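Local coordinates for SIRV1 hypothetical protein ORF119 (Sulfolobus islandicus rudivirus 1 variant xx, PDB 2X3G), which is of unknown function, a small viral protein with helices on both faces of a four-stranded antiparallel sheet, at residues Y15-T20 and V69-K74. Residues are numbered along the deposited sequence; the frame is centred on the assembly and turned at random.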
ATOM      1  N   TYR A  15      -5.298  17.112  20.818  1.00 14.78           N
ATOM      2  CA  TYR A  15      -6.184  16.876  19.682  1.00 14.50           C
ATOM      3  C   TYR A  15      -5.551  15.957  18.651  1.00 14.41           C
ATOM      4  O   TYR A  15      -4.427  16.182  18.226  1.00 15.61           O
ATOM      5  CB  TYR A  15      -6.556  18.193  19.013  1.00 15.72           C
ATOM      6  CG  TYR A  15      -7.109  19.207  19.985  1.00 15.06           C
ATOM      7  CD1 TYR A  15      -8.382  19.046  20.499  1.00 18.72           C
ATOM      8  CD2 TYR A  15      -6.342  20.305  20.419  1.00 18.07           C
ATOM      9  CE1 TYR A  15      -8.896  19.952  21.432  1.00 20.25           C
ATOM     10  CE2 TYR A  15      -6.840  21.201  21.334  1.00 18.54           C
ATOM     11  CZ  TYR A  15      -8.121  21.035  21.825  1.00 19.74           C
ATOM     12  OH  TYR A  15      -8.647  21.916  22.739  1.00 21.05           O
ATOM     13  N   THR A  16      -6.292  14.913  18.285  1.00 14.30           N
ATOM     14  CA  THR A  16      -5.945  14.023  17.179  1.00 13.32           C
ATOM     15  C   THR A  16      -7.086  14.115  16.171  1.00 13.62           C
ATOM     16  O   THR A  16      -8.195  13.644  16.440  1.00 13.89           O
ATOM     17  CB  THR A  16      -5.850  12.554  17.603  1.00 13.86           C
ATOM     18  OG1 THR A  16      -4.838  12.373  18.612  1.00 12.34           O
ATOM     19  CG2 THR A  16      -5.505  11.711  16.385  1.00 13.76           C
ATOM     20  N   TYR A  17      -6.808  14.739  15.035  1.00 14.42           N
ATOM     21  CA  TYR A  17      -7.806  14.910  13.981  1.00 13.91           C
ATOM     22  C   TYR A  17      -7.549  13.891  12.888  1.00 14.33           C
ATOM     23  O   TYR A  17      -6.421  13.779  12.403  1.00 14.93           O
ATOM     24  CB  TYR A  17      -7.705  16.297  13.383  1.00 14.26           C
ATOM     25  CG  TYR A  17      -8.069  17.418  14.311  1.00 12.97           C
ATOM     26  CD1 TYR A  17      -9.393  17.724  14.557  1.00 13.77           C
ATOM     27  CD2 TYR A  17      -7.077  18.163  14.957  1.00 13.42           C
ATOM     28  CE1 TYR A  17      -9.744  18.763  15.393  1.00 16.31           C
ATOM     29  CE2 TYR A  17      -7.426  19.224  15.807  1.00 13.00           C
ATOM     30  CZ  TYR A  17      -8.775  19.500  16.016  1.00 14.24           C
ATOM     31  OH  TYR A  17      -9.164  20.516  16.834  1.00 16.89           O
ATOM     32  N   PHE A  18      -8.598  13.158  12.518  1.00 14.90           N
ATOM     33  CA  PHE A  18      -8.589  12.201  11.422  1.00 14.66           C
ATOM     34  C   PHE A  18      -9.362  12.839  10.284  1.00 15.05           C
ATOM     35  O   PHE A  18     -10.567  13.028  10.385  1.00 15.47           O
ATOM     36  CB  PHE A  18      -9.201  10.856  11.873  1.00 16.14           C
ATOM     37  CG  PHE A  18      -9.394   9.865  10.769  1.00 16.36           C
ATOM     38  CD1 PHE A  18      -8.399   9.650   9.834  1.00 19.92           C
ATOM     39  CD2 PHE A  18     -10.566   9.138  10.676  1.00 20.89           C
ATOM     40  CE1 PHE A  18      -8.587   8.760   8.795  1.00 20.46           C
ATOM     41  CE2 PHE A  18     -10.756   8.230   9.662  1.00 21.69           C
ATOM     42  CZ  PHE A  18      -9.763   8.036   8.713  1.00 20.91           C
ATOM     43  N   ILE A  19      -8.629  13.210   9.231  1.00 13.62           N
ATOM     44  CA  ILE A  19      -9.170  13.877   8.072  1.00 14.13           C
ATOM     45  C   ILE A  19      -9.112  12.961   6.848  1.00 14.77           C
ATOM     46  O   ILE A  19      -8.068  12.408   6.517  1.00 14.64           O
ATOM     47  CB  ILE A  19      -8.339  15.134   7.775  1.00 13.75           C
ATOM     48  CG1 ILE A  19      -8.086  15.942   9.059  1.00 15.97           C
ATOM     49  CG2 ILE A  19      -8.985  15.954   6.628  1.00 13.12           C
ATOM     50  CD1 ILE A  19      -7.096  17.096   8.859  1.00 14.09           C
ATOM     51  N   THR A  20     -10.255  12.791   6.188  1.00 15.82           N
ATOM     52  CA  THR A  20     -10.322  12.060   4.961  1.00 16.81           C
ATOM     53  C   THR A  20     -10.703  13.022   3.848  1.00 17.48           C
ATOM     54  O   THR A  20     -11.667  13.773   3.971  1.00 16.15           O
ATOM     55  CB  THR A  20     -11.334  10.930   5.052  1.00 18.63           C
ATOM     56  OG1 THR A  20     -11.026  10.150   6.197  1.00 20.56           O
ATOM     57  CG2 THR A  20     -11.257  10.038   3.815  1.00 20.89           C
ATOM     58  N   VAL A  69      -3.640  14.405  12.235  1.00 14.78           N
ATOM     59  CA  VAL A  69      -2.959  15.607  12.720  1.00 14.17           C
ATOM     60  C   VAL A  69      -2.998  15.521  14.252  1.00 13.85           C
ATOM     61  O   VAL A  69      -4.061  15.430  14.849  1.00 13.09           O
ATOM     62  CB  VAL A  69      -3.642  16.888  12.209  1.00 14.71           C
ATOM     63  CG1 VAL A  69      -3.049  18.141  12.888  1.00 14.04           C
ATOM     64  CG2 VAL A  69      -3.527  17.004  10.671  1.00 15.47           C
ATOM     65  N   PHE A  70      -1.826  15.513  14.859  1.00 13.37           N
ATOM     66  CA  PHE A  70      -1.671  15.605  16.303  1.00 13.04           C
ATOM     67  C   PHE A  70      -1.215  17.011  16.668  1.00 13.03           C
ATOM     68  O   PHE A  70      -0.177  17.455  16.213  1.00 13.19           O
ATOM     69  CB  PHE A  70      -0.609  14.624  16.737  1.00 14.15           C
ATOM     70  CG  PHE A  70      -0.872  13.237  16.282  1.00 12.34           C
ATOM     71  CD1 PHE A  70      -0.289  12.749  15.109  1.00 14.57           C
ATOM     72  CD2 PHE A  70      -1.705  12.398  17.012  1.00 14.87           C
ATOM     73  CE1 PHE A  70      -0.520  11.450  14.695  1.00 14.78           C
ATOM     74  CE2 PHE A  70      -1.924  11.115  16.614  1.00 15.17           C
ATOM     75  CZ  PHE A  70      -1.339  10.632  15.441  1.00 14.49           C
ATOM     76  N   THR A  71      -1.978  17.674  17.527  1.00 13.07           N
ATOM     77  CA  THR A  71      -1.764  19.083  17.824  1.00 13.91           C
ATOM     78  C   THR A  71      -2.376  19.435  19.184  1.00 14.65           C
ATOM     79  O   THR A  71      -3.315  18.790  19.655  1.00 14.87           O
ATOM     80  CB  THR A  71      -2.370  19.979  16.719  1.00 14.10           C
ATOM     81  OG1 THR A  71      -2.049  21.353  16.946  1.00 14.21           O
ATOM     82  CG2 THR A  71      -3.889  19.840  16.623  1.00 11.99           C
ATOM     83  N   ASN A  72      -1.835  20.482  19.789  1.00 16.12           N
ATOM     84  CA  ASN A  72      -2.292  20.940  21.098  1.00 16.55           C
ATOM     85  C   ASN A  72      -3.155  22.177  20.958  1.00 17.70           C
ATOM     86  O   ASN A  72      -3.610  22.743  21.954  1.00 18.46           O
ATOM     87  CB  ASN A  72      -1.077  21.162  22.003  1.00 17.32           C
ATOM     88  CG  ASN A  72      -0.413  19.872  22.381  1.00 17.12           C
ATOM     89  OD1 ASN A  72      -1.096  18.904  22.714  1.00 18.14           O
ATOM     90  ND2 ASN A  72       0.901  19.834  22.334  1.00 17.19           N
ATOM     91  N   LYS A  73      -3.444  22.559  19.715  1.00 18.23           N
ATOM     92  CA  LYS A  73      -4.249  23.737  19.437  1.00 19.94           C
ATOM     93  C   LYS A  73      -5.350  23.365  18.473  1.00 19.41           C
ATOM     94  O   LYS A  73      -5.067  22.786  17.440  1.00 18.32           O
ATOM     95  CB  LYS A  73      -3.374  24.816  18.810  1.00 20.92           C
ATOM     96  CG  LYS A  73      -4.126  26.096  18.499  1.00 23.48           C
ATOM     97  CD  LYS A  73      -3.194  27.246  18.135  1.00 26.11           C
ATOM     98  CE  LYS A  73      -3.962  28.466  17.618  1.00 30.28           C
ATOM     99  NZ  LYS A  73      -5.216  28.741  18.381  1.00 35.62           N
ATOM    100  N   LYS A  74      -6.587  23.724  18.792  1.00 19.78           N
ATOM    101  CA  LYS A  74      -7.722  23.361  17.941  1.00 20.00           C
ATOM    102  C   LYS A  74      -7.518  23.882  16.544  1.00 19.81           C
ATOM    103  O   LYS A  74      -7.104  25.032  16.368  1.00 18.46           O
ATOM    104  CB  LYS A  74      -9.026  23.943  18.474  1.00 21.43           C
ATOM    105  CG  LYS A  74      -9.771  23.051  19.425  1.00 23.12           C
ATOM    106  CD  LYS A  74     -10.965  23.788  20.002  1.00 23.89           C
ATOM    107  CE  LYS A  74     -11.674  22.927  21.027  1.00 25.53           C
ATOM    108  NZ  LYS A  74     -12.776  23.665  21.697  1.00 28.46           N
TER
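Tyr15, Thr16 and Tyr17 pair with Thr71, Phe70 and Val69 as neighbouring antiparallel strands at the middle of the sheet, 4.8 Å apart at closest approach and 161° between directions. Two hydrogen-bonded pairs, Tyr15–Thr71 and Tyr17–Val69, flank the non-hydrogen-bonded pair Thr16–Phe70; Tyr17 N reaches Val69 O at 2.8 Å with a nearly straight N-H...O angle of 167°. Between these rungs, the CA-H of Thr16 and Phe70 point at carbonyl oxygens of the partner strand.

On the face of Tyr15, Tyr17 and Ile19, Thr71 turns its methyl to the tyrosines: CG2 lies in the plane of the Tyr17 ring, at its edge, 3.7 Å from CE2, and also touches Tyr15 CB. OG1, anti to the backbone N (chi1 -174°), bonds Asp45; a threonine can serve both sides. Branched Val69 suits a strand, and its CG2 touches Ile19 CD1 at 4.0 Å beneath helix 30-44. Past the strand end, the flat Tyr15 ring offers a face to the long Lys74 chain, whose CG lies 3.9 Å from the centroid in a CH-pi contact displaced toward the rim. Lys74 CA also lies 3.4 Å from Tyr17 OH, which accepts the N-H of Leu75.

On the other face Phe70, edge-to-face with Phe9, gives Thr16 an apolar neighbour, CE2 3.6 Å from CG2, while buried Thr16 OG1 bonds His10.

Backbone hydrogen bonds thus hold the strands and apolar groups pack on both faces, more exposed toward Tyr15–Lys74; the hydroxyls of Thr16, Thr71 and Tyr17 tie them to helix 2-10, the residue after helix 30-44 and the chain following Lys74.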